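Local coordinates for protein sialidase B (PDB 4XJW) that cleaves terminal sialic acids from oligosaccharides, glycoproteins and glycolipids, hydrolysing alpha-2,3, alpha-2,6 and alpha-2,8 glycosidic linkages as a family 33 sialidase, at residues S463-F468 with T487-S492; G474-L479 with A502-V507. The protein carries 1 engineered substitution. All coordinates share one frame; numbering follows the deposited sequence.

Contact 1: residues S463-F468 with T487-S492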
loop_
_atom_site.group_PDB
_atom_site.type_symbol
_atom_site.label_atom_id
_atom_site.label_comp_id
_atom_site.label_asym_id
_atom_site.label_seq_id
_atom_site.Cartn_x
_atom_site.Cartn_y
_atom_site.Cartn_z
ATOM N N SER A 463 -22.536 -2.268 23.474
ATOM C CA SER A 463 -22.883 -3.677 23.316
ATOM C C SER A 463 -21.664 -4.429 22.811
ATOM O O SER A 463 -20.620 -3.825 22.560
ATOM C CB SER A 463 -24.037 -3.851 22.338
ATOM O OG SER A 463 -23.597 -3.620 21.014
ATOM N N ASN A 464 -21.796 -5.745 22.665
ATOM C CA ASN A 464 -20.711 -6.579 22.159
ATOM C C ASN A 464 -20.769 -6.764 20.645
ATOM O O ASN A 464 -20.072 -7.613 20.086
ATOM C CB ASN A 464 -20.704 -7.938 22.865
ATOM C CG ASN A 464 -20.264 -7.836 24.312
ATOM O OD1 ASN A 464 -20.901 -8.396 25.217
ATOM N ND2 ASN A 464 -19.175 -7.113 24.547
ATOM N N ARG A 465 -21.596 -5.963 19.985
ATOM C CA ARG A 465 -21.802 -6.103 18.551
ATOM C C ARG A 465 -20.561 -5.726 17.748
ATOM O O ARG A 465 -19.938 -4.691 17.994
ATOM C CB ARG A 465 -22.999 -5.263 18.093
ATOM C CG ARG A 465 -23.177 -5.230 16.578
ATOM C CD ARG A 465 -24.576 -4.831 16.189
ATOM N NE ARG A 465 -25.516 -5.925 16.427
ATOM C CZ ARG A 465 -26.759 -5.950 15.958
ATOM N NH1 ARG A 465 -27.210 -4.942 15.233
ATOM N NH2 ARG A 465 -27.546 -6.987 16.210
ATOM N N LEU A 466 -20.218 -6.579 16.787
ATOM C CA LEU A 466 -19.176 -6.294 15.805
ATOM C C LEU A 466 -19.769 -6.129 14.416
ATOM O O LEU A 466 -20.650 -6.893 14.009
ATOM C CB LEU A 466 -18.179 -7.440 15.756
ATOM C CG LEU A 466 -17.640 -7.839 17.120
ATOM C CD1 LEU A 466 -16.819 -9.099 16.960
ATOM C CD2 LEU A 466 -16.807 -6.705 17.725
ATOM N N ILE A 467 -19.288 -5.132 13.681
ATOM C CA ILE A 467 -19.748 -4.923 12.309
ATOM C C ILE A 467 -18.575 -4.742 11.359
ATOM O O ILE A 467 -17.677 -3.925 11.609
ATOM C CB ILE A 467 -20.664 -3.695 12.174
ATOM C CG1 ILE A 467 -21.836 -3.772 13.152
ATOM C CG2 ILE A 467 -21.182 -3.568 10.713
ATOM C CD1 ILE A 467 -22.845 -2.644 12.967
ATOM N N PHE A 468 -18.605 -5.474 10.250
ATOM C CA PHE A 468 -17.651 -5.261 9.162
ATOM C C PHE A 468 -18.402 -4.854 7.914
ATOM O O PHE A 468 -19.304 -5.566 7.476
ATOM C CB PHE A 468 -16.865 -6.535 8.871
ATOM C CG PHE A 468 -15.744 -6.799 9.841
ATOM C CD1 PHE A 468 -14.502 -6.200 9.661
ATOM C CD2 PHE A 468 -15.934 -7.652 10.915
ATOM C CE1 PHE A 468 -13.468 -6.437 10.539
ATOM C CE2 PHE A 468 -14.896 -7.912 11.806
ATOM C CZ PHE A 468 -13.661 -7.301 11.609
ATOM N N THR A 487 -20.870 -16.455 14.635
ATOM C CA THR A 487 -21.932 -16.449 13.640
ATOM C C THR A 487 -22.130 -15.047 13.099
ATOM O O THR A 487 -21.855 -14.060 13.784
ATOM C CB THR A 487 -23.266 -16.980 14.211
ATOM O OG1 THR A 487 -23.732 -16.120 15.259
ATOM C CG2 THR A 487 -23.088 -18.382 14.761
ATOM N N TRP A 488 -22.602 -14.967 11.863
ATOM C CA TRP A 488 -22.759 -13.690 11.189
ATOM C C TRP A 488 -24.127 -13.581 10.537
ATOM O O TRP A 488 -24.729 -14.590 10.156
ATOM C CB TRP A 488 -21.682 -13.539 10.116
ATOM C CG TRP A 488 -20.301 -13.538 10.669
ATOM C CD1 TRP A 488 -19.525 -14.624 10.948
ATOM C CD2 TRP A 488 -19.531 -12.390 11.029
ATOM N NE1 TRP A 488 -18.312 -14.221 11.446
ATOM C CE2 TRP A 488 -18.292 -12.847 11.516
ATOM C CE3 TRP A 488 -19.768 -11.008 10.989
ATOM C CZ2 TRP A 488 -17.294 -11.981 11.963
ATOM C CZ3 TRP A 488 -18.784 -10.148 11.421
ATOM C CH2 TRP A 488 -17.557 -10.636 11.907
ATOM N N LYS A 489 -24.617 -12.353 10.414
ATOM C CA LYS A 489 -25.776 -12.080 9.575
ATOM C C LYS A 489 -25.475 -10.842 8.753
ATOM O O LYS A 489 -24.533 -10.109 9.046
ATOM C CB LYS A 489 -27.036 -11.854 10.417
ATOM C CG LYS A 489 -27.046 -10.523 11.163
ATOM C CD LYS A 489 -28.379 -10.302 11.879
ATOM C CE LYS A 489 -28.394 -8.978 12.627
ATOM N NZ LYS A 489 -29.722 -8.715 13.262
ATOM N N LYS A 490 -26.272 -10.600 7.724
ATOM C CA LYS A 490 -26.074 -9.427 6.896
ATOM C C LYS A 490 -27.128 -8.369 7.165
ATOM O O LYS A 490 -28.245 -8.673 7.585
ATOM C CB LYS A 490 -26.089 -9.800 5.410
ATOM C CG LYS A 490 -27.479 -9.934 4.785
ATOM C CD LYS A 490 -27.396 -10.011 3.255
ATOM C CE LYS A 490 -28.767 -10.267 2.630
ATOM N NZ LYS A 490 -29.699 -9.114 2.802
ATOM N N SER A 491 -26.744 -7.121 6.952
ATOM C CA SER A 491 -27.700 -6.034 6.855
ATOM C C SER A 491 -27.382 -5.299 5.561
ATOM O O SER A 491 -26.312 -4.707 5.415
ATOM C CB SER A 491 -27.596 -5.103 8.065
ATOM O OG SER A 491 -28.566 -4.078 7.980
ATOM N N SER A 492 -28.293 -5.364 4.595
ATOM C CA SER A 492 -28.061 -4.740 3.293
ATOM C C SER A 492 -28.563 -3.299 3.263
ATOM O O SER A 492 -29.610 -2.977 3.829
ATOM C CB SER A 492 -28.721 -5.544 2.167
ATOM O OG SER A 492 -28.214 -6.858 2.088
#
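Phe-468 and Trp-488 meet across a blade of the sialidase beta-propeller, where side chains of the second and fourth strands touch across the strand between them. Trp-488 closes the Asp-box of the third BNR repeat, and strand 475-481 lies in between, so no hydrogen bond joins residues 463-468 directly to 487-492.

The aromatic contact occupies one side of the sheet. The far corner of the indole, CH2 of Trp-488, comes up to the edge of the phenyl ring, 3.5 Å from CD2 of Phe-468, and Trp-488 CZ3 lies 3.8 Å from Phe-468 CD2. The rings meet rim to rim, their planes inclined at 53°, and neither lies over the other. Phe-468 also rests on Val-293 of strand 286-294 and Leu-304 of strand 301-308, while Trp-488 packs on Leu-479 and Phe-442.

The charged contact occupies the opposite side. In Arg-465, chi1 (173°) swings the chain out beside the carbonyl carbon and the chain bends at chi3; Lys-489 is extended beyond CG and crosses it at about a right angle, bringing NZ of Lys-489 to 4.1 Å from NH2 of Arg-465. Both cations converge on Glu-535 of the fourth BNR repeat, which forms salt bridges with each, and Arg-465 NE is also paired with Asp-482. The shared carboxylate probably offsets their like charges.

Each segment also has a polar bond of its own. Lys-490 NZ donates to Ser-492 OG at 2.8 Å, and an ST turn precedes strand 466-472, with the backbone N of Arg-465 donating to Ser-463 OG at 3.2 Å.

Contact 2: residues G474-L479 with A502-V507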
loop_
_atom_site.group_PDB
_atom_site.type_symbol
_atom_site.label_atom_id
_atom_site.label_comp_id
_atom_site.label_asym_id
_atom_site.label_seq_id
_atom_site.Cartn_x
_atom_site.Cartn_y
_atom_site.Cartn_z
ATOM N N GLY A 474 -24.614 -2.784 -6.265
ATOM C CA GLY A 474 -25.896 -2.255 -5.833
ATOM C C GLY A 474 -26.134 -2.051 -4.346
ATOM O O GLY A 474 -27.183 -1.520 -3.967
ATOM N N GLU A 475 -25.192 -2.456 -3.491
ATOM C CA GLU A 475 -25.416 -2.285 -2.054
ATOM C C GLU A 475 -24.149 -2.326 -1.212
ATOM O O GLU A 475 -23.120 -2.858 -1.630
ATOM C CB GLU A 475 -26.404 -3.335 -1.517
ATOM C CG GLU A 475 -25.877 -4.772 -1.484
ATOM C CD GLU A 475 -26.835 -5.755 -0.819
ATOM O OE1 GLU A 475 -27.988 -5.885 -1.292
ATOM O OE2 GLU A 475 -26.439 -6.403 0.177
ATOM N N LEU A 476 -24.245 -1.753 -0.017
ATOM C CA LEU A 476 -23.314 -2.078 1.054
ATOM C C LEU A 476 -23.906 -3.263 1.799
ATOM O O LEU A 476 -25.119 -3.341 2.009
ATOM C CB LEU A 476 -23.122 -0.904 2.008
ATOM C CG LEU A 476 -22.492 0.362 1.444
ATOM C CD1 LEU A 476 -22.246 1.389 2.528
ATOM C CD2 LEU A 476 -21.185 0.015 0.733
ATOM N N THR A 477 -23.059 -4.207 2.179
ATOM C CA THR A 477 -23.533 -5.364 2.910
ATOM C C THR A 477 -22.777 -5.421 4.224
ATOM O O THR A 477 -21.613 -5.851 4.272
ATOM C CB THR A 477 -23.357 -6.680 2.130
ATOM O OG1 THR A 477 -23.828 -6.519 0.783
ATOM C CG2 THR A 477 -24.138 -7.800 2.804
ATOM N N TYR A 478 -23.427 -4.964 5.288
ATOM C CA TYR A 478 -22.808 -5.008 6.609
ATOM C C TYR A 478 -22.873 -6.409 7.196
ATOM O O TYR A 478 -23.939 -7.031 7.243
ATOM C CB TYR A 478 -23.473 -3.997 7.542
ATOM C CG TYR A 478 -23.394 -2.560 7.048
ATOM C CD1 TYR A 478 -24.390 -2.024 6.232
ATOM C CD2 TYR A 478 -22.335 -1.738 7.411
ATOM C CE1 TYR A 478 -24.318 -0.703 5.776
ATOM C CE2 TYR A 478 -22.260 -0.429 6.981
ATOM C CZ TYR A 478 -23.252 0.088 6.169
ATOM O OH TYR A 478 -23.151 1.395 5.759
ATOM N N LEU A 479 -21.730 -6.917 7.636
ATOM C CA LEU A 479 -21.692 -8.217 8.283
ATOM C C LEU A 479 -21.655 -8.011 9.793
ATOM O O LEU A 479 -20.740 -7.367 10.329
ATOM C CB LEU A 479 -20.486 -9.026 7.796
ATOM C CG LEU A 479 -20.370 -9.146 6.276
ATOM C CD1 LEU A 479 -19.244 -10.091 5.908
ATOM C CD2 LEU A 479 -21.692 -9.624 5.674
ATOM N N ALA A 502 -17.380 0.462 -3.656
ATOM C CA ALA A 502 -17.957 1.273 -2.583
ATOM C C ALA A 502 -17.323 0.975 -1.236
ATOM O O ALA A 502 -17.991 0.506 -0.309
ATOM C CB ALA A 502 -19.453 1.067 -2.512
ATOM N N GLU A 503 -16.029 1.256 -1.142
ATOM C CA GLU A 503 -15.280 1.041 0.086
ATOM C C GLU A 503 -15.792 1.980 1.173
ATOM O O GLU A 503 -15.792 3.198 1.000
ATOM C CB GLU A 503 -13.794 1.266 -0.177
ATOM C CG GLU A 503 -13.156 0.148 -0.998
ATOM C CD GLU A 503 -11.940 0.592 -1.788
ATOM O OE1 GLU A 503 -11.189 -0.299 -2.242
ATOM O OE2 GLU A 503 -11.739 1.816 -1.966
ATOM N N ALA A 504 -16.177 1.406 2.312
ATOM C CA ALA A 504 -16.921 2.130 3.340
ATOM C C ALA A 504 -16.233 1.971 4.681
ATOM O O ALA A 504 -15.729 0.893 4.988
ATOM C CB ALA A 504 -18.325 1.591 3.430
ATOM N N GLN A 505 -16.259 3.028 5.490
ATOM C CA GLN A 505 -15.731 2.968 6.844
ATOM C C GLN A 505 -16.715 3.661 7.770
ATOM O O GLN A 505 -17.393 4.610 7.375
ATOM C CB GLN A 505 -14.349 3.618 6.895
ATOM C CG GLN A 505 -13.225 2.760 6.284
ATOM C CD GLN A 505 -12.868 1.535 7.142
ATOM O OE1 GLN A 505 -11.974 1.599 7.996
ATOM N NE2 GLN A 505 -13.547 0.420 6.897
ATOM N N MET A 506 -16.787 3.186 9.008
ATOM C CA MET A 506 -17.849 3.567 9.939
ATOM C C MET A 506 -17.296 4.290 11.167
ATOM O O MET A 506 -16.166 4.057 11.579
ATOM C CB MET A 506 -18.596 2.317 10.414
ATOM C CG MET A 506 -19.299 1.506 9.313
ATOM S SD MET A 506 -19.764 -0.141 9.867
ATOM C CE MET A 506 -18.185 -1.000 9.788
ATOM N N VAL A 507 -18.122 5.157 11.745
ATOM C CA VAL A 507 -17.848 5.766 13.038
ATOM C C VAL A 507 -19.135 5.727 13.845
ATOM O O VAL A 507 -20.229 5.820 13.280
ATOM C CB VAL A 507 -17.356 7.232 12.918
ATOM C CG1 VAL A 507 -16.102 7.307 12.075
ATOM C CG2 VAL A 507 -18.441 8.130 12.332
#
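Leu-476 reaches across to Ala-502 and Ala-504 with a different methyl for each, a compact example of how consecutive propeller blades pack face against face. With chi1 at -64° its CG stands beside the backbone N, and the extended chi2 sends CD1 outward to the CB of Ala-504, 4.0 Å away. The other branch, CD2, settles on Ala-502, 3.8 Å from its CB and 3.4 Å from its carbonyl O. The leucine thus bridges two backbones whose nearest CA atoms, those of Leu-476 and Ala-502, are 7.3 Å apart, and is met by alanine methyls.

Two residues along, Tyr-478 and Met-506 form a Met-aromatic contact. SD of Met-506 lies at the ring edge, 3.8 Å from CE2 of Tyr-478, and the line from SD to the ring centroid is 77° off the normal. An extended chi2 carries the sulfur to this edge, and chi3 (-78°) turns the terminal methyl, which packs at Ile-467 O; the two side chains run antiparallel alongside one another. The tyrosine ring is further held by stacking with Trp-537 and by the hydrogen bond of its OH with Thr-516 OG1.

Glu-503 and Gln-505 turn away from this interface. Gln-505 folds back so that NE2 gives a nearly straight bond to Ala-504 O (2.9 Å), while its OE1 is bonded to Gln-456 N. Glu-503, predicted to be an active-site residue, forms a salt bridge with Arg-519 and hydrogen-bonds Tyr-615, the probable nucleophile, so the inter-blade packing lies close to the catalytic centre.

Around the interface, strand 513-518 flanks Ala-504 and Met-506 through Ile-514, Thr-516 and Phe-518, and strands 451-459 and 466-472 add Cys-453, Leu-458, Ile-467 and Tyr-471.

How the contacts relate
Along the chain the segments come in the order 463-468, 474-479, 487-492, 502-507, so the two contacts cross rather than nest. Contact 1 closes a loop of 18 residues that contains the first segment of contact 2; contact 2 closes one of 22 that contains the second segment of contact 1. Contact 1 links the outermost strand, 489-494, to strand 466-472, whereas contact 2 joins that blade to the innermost strand, 504-510, of the next. They meet directly: Phe-468 O probably accepts a hydrogen bond from Leu-479 N, Ser-492 OG probably bonds to Glu-475 OE2, and Trp-488 CZ3 packs on Leu-479 O.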